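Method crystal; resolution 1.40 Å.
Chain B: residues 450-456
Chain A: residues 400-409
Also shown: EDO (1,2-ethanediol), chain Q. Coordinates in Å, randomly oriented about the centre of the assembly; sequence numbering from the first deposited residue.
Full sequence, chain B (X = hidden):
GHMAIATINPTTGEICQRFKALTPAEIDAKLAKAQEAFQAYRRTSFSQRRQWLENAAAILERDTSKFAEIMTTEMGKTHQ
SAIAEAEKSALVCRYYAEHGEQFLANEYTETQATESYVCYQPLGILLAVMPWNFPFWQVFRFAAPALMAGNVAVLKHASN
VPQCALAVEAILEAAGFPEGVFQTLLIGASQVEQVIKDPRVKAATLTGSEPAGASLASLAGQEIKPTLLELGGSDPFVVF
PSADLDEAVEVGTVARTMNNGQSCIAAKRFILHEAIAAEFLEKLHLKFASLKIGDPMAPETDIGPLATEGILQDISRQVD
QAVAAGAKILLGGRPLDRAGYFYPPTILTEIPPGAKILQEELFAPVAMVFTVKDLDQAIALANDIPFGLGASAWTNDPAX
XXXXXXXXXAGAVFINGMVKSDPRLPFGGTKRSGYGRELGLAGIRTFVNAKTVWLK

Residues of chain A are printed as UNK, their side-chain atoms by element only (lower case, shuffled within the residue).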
# COMPACT_ATOMS: atom_id res chain seq x y z
N ALA B 450 9.63 -2.92 6.52
CA ALA B 450 10.64 -1.90 6.72
C ALA B 450 10.71 -1.68 8.23
O ALA B 450 9.86 -1.01 8.81
CB ALA B 450 10.26 -0.62 5.99
N LYS B 451 11.70 -2.31 8.85
CA LYS B 451 11.83 -2.34 10.31
C LYS B 451 12.77 -1.23 10.75
O LYS B 451 13.94 -1.21 10.37
CB LYS B 451 12.35 -3.71 10.77
CG LYS B 451 12.62 -3.79 12.28
CD LYS B 451 13.26 -5.13 12.70
CE LYS B 451 12.22 -6.22 12.86
NZ LYS B 451 12.85 -7.56 13.07
N THR B 452 12.27 -0.29 11.54
CA THR B 452 13.12 0.74 12.12
C THR B 452 13.85 0.18 13.34
O THR B 452 13.24 -0.45 14.20
CB THR B 452 12.31 1.98 12.52
OG1 THR B 452 11.96 2.68 11.34
CG2 THR B 452 13.09 2.92 13.42
N VAL B 453 15.16 0.41 13.38
CA VAL B 453 15.99 -0.08 14.47
C VAL B 453 16.68 1.10 15.14
O VAL B 453 17.22 1.98 14.47
CB VAL B 453 17.05 -1.07 13.96
CG1 VAL B 453 17.93 -1.56 15.11
CG2 VAL B 453 16.38 -2.24 13.26
N TRP B 454 16.65 1.11 16.47
CA TRP B 454 17.30 2.17 17.25
C TRP B 454 18.09 1.47 18.33
O TRP B 454 17.52 0.71 19.12
CB TRP B 454 16.24 3.09 17.86
CG TRP B 454 16.76 4.30 18.61
CD1 TRP B 454 16.83 5.58 18.15
CD2 TRP B 454 17.22 4.33 19.97
NE1 TRP B 454 17.33 6.41 19.13
CE2 TRP B 454 17.58 5.67 20.25
CE3 TRP B 454 17.37 3.37 20.97
CZ2 TRP B 454 18.08 6.06 21.50
CZ3 TRP B 454 17.87 3.76 22.21
CH2 TRP B 454 18.22 5.09 22.46
N LEU B 455 19.39 1.71 18.37
CA LEU B 455 20.24 1.09 19.38
C LEU B 455 20.97 2.17 20.16
O LEU B 455 21.67 2.99 19.59
CB LEU B 455 21.22 0.13 18.71
CG LEU B 455 22.09 -0.72 19.64
CD1 LEU B 455 22.13 -2.16 19.18
CD2 LEU B 455 23.48 -0.14 19.68
N LYS B 456 20.78 2.17 21.48
CA LYS B 456 21.36 3.21 22.33
C LYS B 456 22.87 3.28 22.18
O LYS B 456 23.41 4.37 21.98
CB LYS B 456 21.01 2.98 23.80
CG LYS B 456 21.55 4.07 24.71
CD LYS B 456 21.37 3.73 26.19
CE LYS B 456 21.83 4.88 27.07
NZ LYS B 456 21.54 4.65 28.52
OXT LYS B 456 23.55 2.25 22.25
N UNK A 400 23.12 -11.05 21.50
CA UNK A 400 21.71 -10.96 21.87
C UNK A 400 21.04 -9.78 21.18
O UNK A 400 19.93 -9.91 20.67
c UNK A 400 21.54 -10.84 23.39
c UNK A 400 21.98 -12.07 24.15
o UNK A 400 21.65 -13.06 26.29
c UNK A 400 21.69 -11.99 25.64
o UNK A 400 21.50 -10.86 26.17
N UNK A 401 21.71 -8.62 21.16
CA UNK A 401 21.15 -7.44 20.50
C UNK A 401 20.80 -7.74 19.06
O UNK A 401 19.70 -7.40 18.59
c UNK A 401 22.41 -5.77 21.96
c UNK A 401 23.48 -4.69 21.99
c UNK A 401 22.14 -6.27 20.56
o UNK A 401 24.30 -4.58 21.07
n UNK A 401 23.49 -3.91 23.06
N UNK A 402 21.71 -8.39 18.35
CA UNK A 402 21.47 -8.70 16.94
C UNK A 402 20.32 -9.69 16.75
O UNK A 402 19.51 -9.54 15.83
c UNK A 402 23.78 -8.06 16.08
c UNK A 402 23.21 -6.84 15.36
n UNK A 402 23.36 -5.66 15.97
c UNK A 402 22.75 -9.18 16.26
o UNK A 402 22.64 -6.95 14.27
N UNK A 403 20.23 -10.70 17.61
CA UNK A 403 19.12 -11.64 17.51
C UNK A 403 17.78 -10.96 17.78
O UNK A 403 16.80 -11.24 17.08
c UNK A 403 18.28 -16.79 18.83
n UNK A 403 17.08 -17.23 18.49
c UNK A 403 20.16 -15.24 18.46
c UNK A 403 20.35 -13.84 17.87
n UNK A 403 18.84 -15.79 18.16
c UNK A 403 19.32 -12.86 18.41
n UNK A 403 18.91 -17.35 19.85
N UNK A 404 17.72 -10.08 18.78
CA UNK A 404 16.50 -9.34 19.05
C UNK A 404 16.12 -8.46 17.85
O UNK A 404 14.96 -8.46 17.42
c UNK A 404 16.50 -9.22 21.61
c UNK A 404 16.20 -10.55 24.05
c UNK A 404 15.23 -10.68 23.07
c UNK A 404 16.65 -8.47 20.30
c UNK A 404 17.32 -9.77 23.82
c UNK A 404 15.38 -10.01 21.86
c UNK A 404 17.46 -9.10 22.61
N UNK A 405 17.08 -7.72 17.32
CA UNK A 405 16.84 -6.87 16.15
C UNK A 405 16.31 -7.69 14.98
O UNK A 405 15.34 -7.31 14.32
c UNK A 405 18.47 -5.05 16.76
c UNK A 405 18.13 -6.13 15.73
c UNK A 405 17.97 -5.51 14.34
c UNK A 405 19.87 -4.49 16.63
N UNK A 406 16.93 -8.84 14.72
CA UNK A 406 16.58 -9.64 13.56
C UNK A 406 15.27 -10.39 13.72
O UNK A 406 14.50 -10.52 12.77
c UNK A 406 18.98 -9.94 12.74
c UNK A 406 17.72 -10.62 13.24
c UNK A 406 18.79 -9.27 11.39
o UNK A 406 18.19 -9.85 10.48
n UNK A 406 19.28 -8.04 11.26
N UNK A 407 15.00 -10.88 14.93
CA UNK A 407 13.96 -11.88 15.11
C UNK A 407 12.67 -11.42 15.79
O UNK A 407 11.68 -12.14 15.75
o UNK A 407 17.54 -15.07 15.75
c UNK A 407 14.52 -13.11 15.83
c UNK A 407 15.67 -13.77 15.09
c UNK A 407 16.31 -14.91 15.87
o UNK A 407 15.58 -15.61 16.60
N UNK A 408 12.67 -10.24 16.41
CA UNK A 408 11.42 -9.71 16.94
C UNK A 408 10.53 -9.28 15.77
O UNK A 408 10.96 -8.51 14.91
c UNK A 408 11.68 -8.56 17.91
c UNK A 408 12.33 -8.99 19.22
c UNK A 408 11.35 -9.80 20.06
c UNK A 408 12.87 -7.80 20.01
N UNK A 409 9.31 -9.80 15.75
CA UNK A 409 8.38 -9.58 14.65
C UNK A 409 7.59 -8.29 14.87
O UNK A 409 6.45 -8.32 15.33
c UNK A 409 8.05 -11.99 13.88
c UNK A 409 7.41 -10.76 14.51
o UNK A 409 9.08 -11.86 13.20
o UNK A 409 7.48 -13.10 14.04
C1 EDO Q . 8.36 1.08 11.08
O1 EDO Q . 8.26 1.40 12.47
C2 EDO Q . 9.71 1.39 10.48
O2 EDO Q . 9.80 1.54 9.06

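Position 400 of chain A carries three side-chain carbons in a row, the third bearing two oxygens. This is a carboxylate on a two-methylene arm, and it lies beyond the reach of the strand: Glu A400. Position 401 has an arm of the same length, but its third carbon holds one oxygen and one nitrogen, the mark of an amide, so the residue is Gln A401. Its CA-to-CB bond points toward the strand, and its OE1 lies 3.8 Å from Leu B455 CD1, a packing contact rather than a polar one.

Position 402 repeats the composition of three carbons, one oxygen and one nitrogen, and is likewise glutamine. The CA-to-CB bond of Gln A402 points away from the strand, and although the end of the side chain bends back, it makes no close contact. At position 403, three carbons lead to a nitrogen and then to a carbon with two further nitrogens; this guanidinium group identifies Arg A403, which does not touch the strand.

One carbon followed by a six-carbon ring, with no oxygen on it, makes position 404 Phe A404. Its ring leads away from the strand into buried surroundings. Position 405 has four carbons, forked at the first, with one arm two carbons long. Branching directly at CB with unequal arms fits isoleucine alone. The side chain of Ile A405 meets two strand residues: its CG2 lies 3.8 Å from Val B453 CG2, and its CD1 lies 4.1 Å from Leu B455 CD1.

Three carbons, the last bearing one oxygen and one nitrogen, recur at position 406, giving Gln A406, whose CA-to-CB bond points away from the strand. Position 407 ends its three carbons in two oxygens and is Glu A407. One turn after Arg A403, it closes a salt bridge within the helix: Arg A403 NE is 2.8 Å from Glu A407 OE2, and Arg A403 NH2 is 2.9 Å from Glu A407 OE1, so the two groups meet through paired hydrogen bonds.

Position 408 has four carbons forked at the second, which defines Leu A408, the first residue to leave helical geometry. Its side chain makes no close contact with the strand, but its backbone is engaged there. At position 409, two carbons with two oxygens on the second give Asp A409, whose CA-to-CB bond points away from the strand.

The contact joins an apolar patch to a polar anchor. Strand and helix run nearly antiparallel, at 155°, and the alternation of the strand turns Lys B451, Val B453 and Leu B455 toward the helix, while Trp B454 points away. Val B453 and Leu B455 pack against Ile A405. Lys B451 extends to the end of the helix, where backbone carbonyls lack the amide partners of a further turn; its NZ donates hydrogen bonds to Ile A405 O and Leu A408 O, each at 2.8 Å. The lysine thus binds backbone on both sides of the helix terminus.

Chain A 400-409: EQQRFIQELD
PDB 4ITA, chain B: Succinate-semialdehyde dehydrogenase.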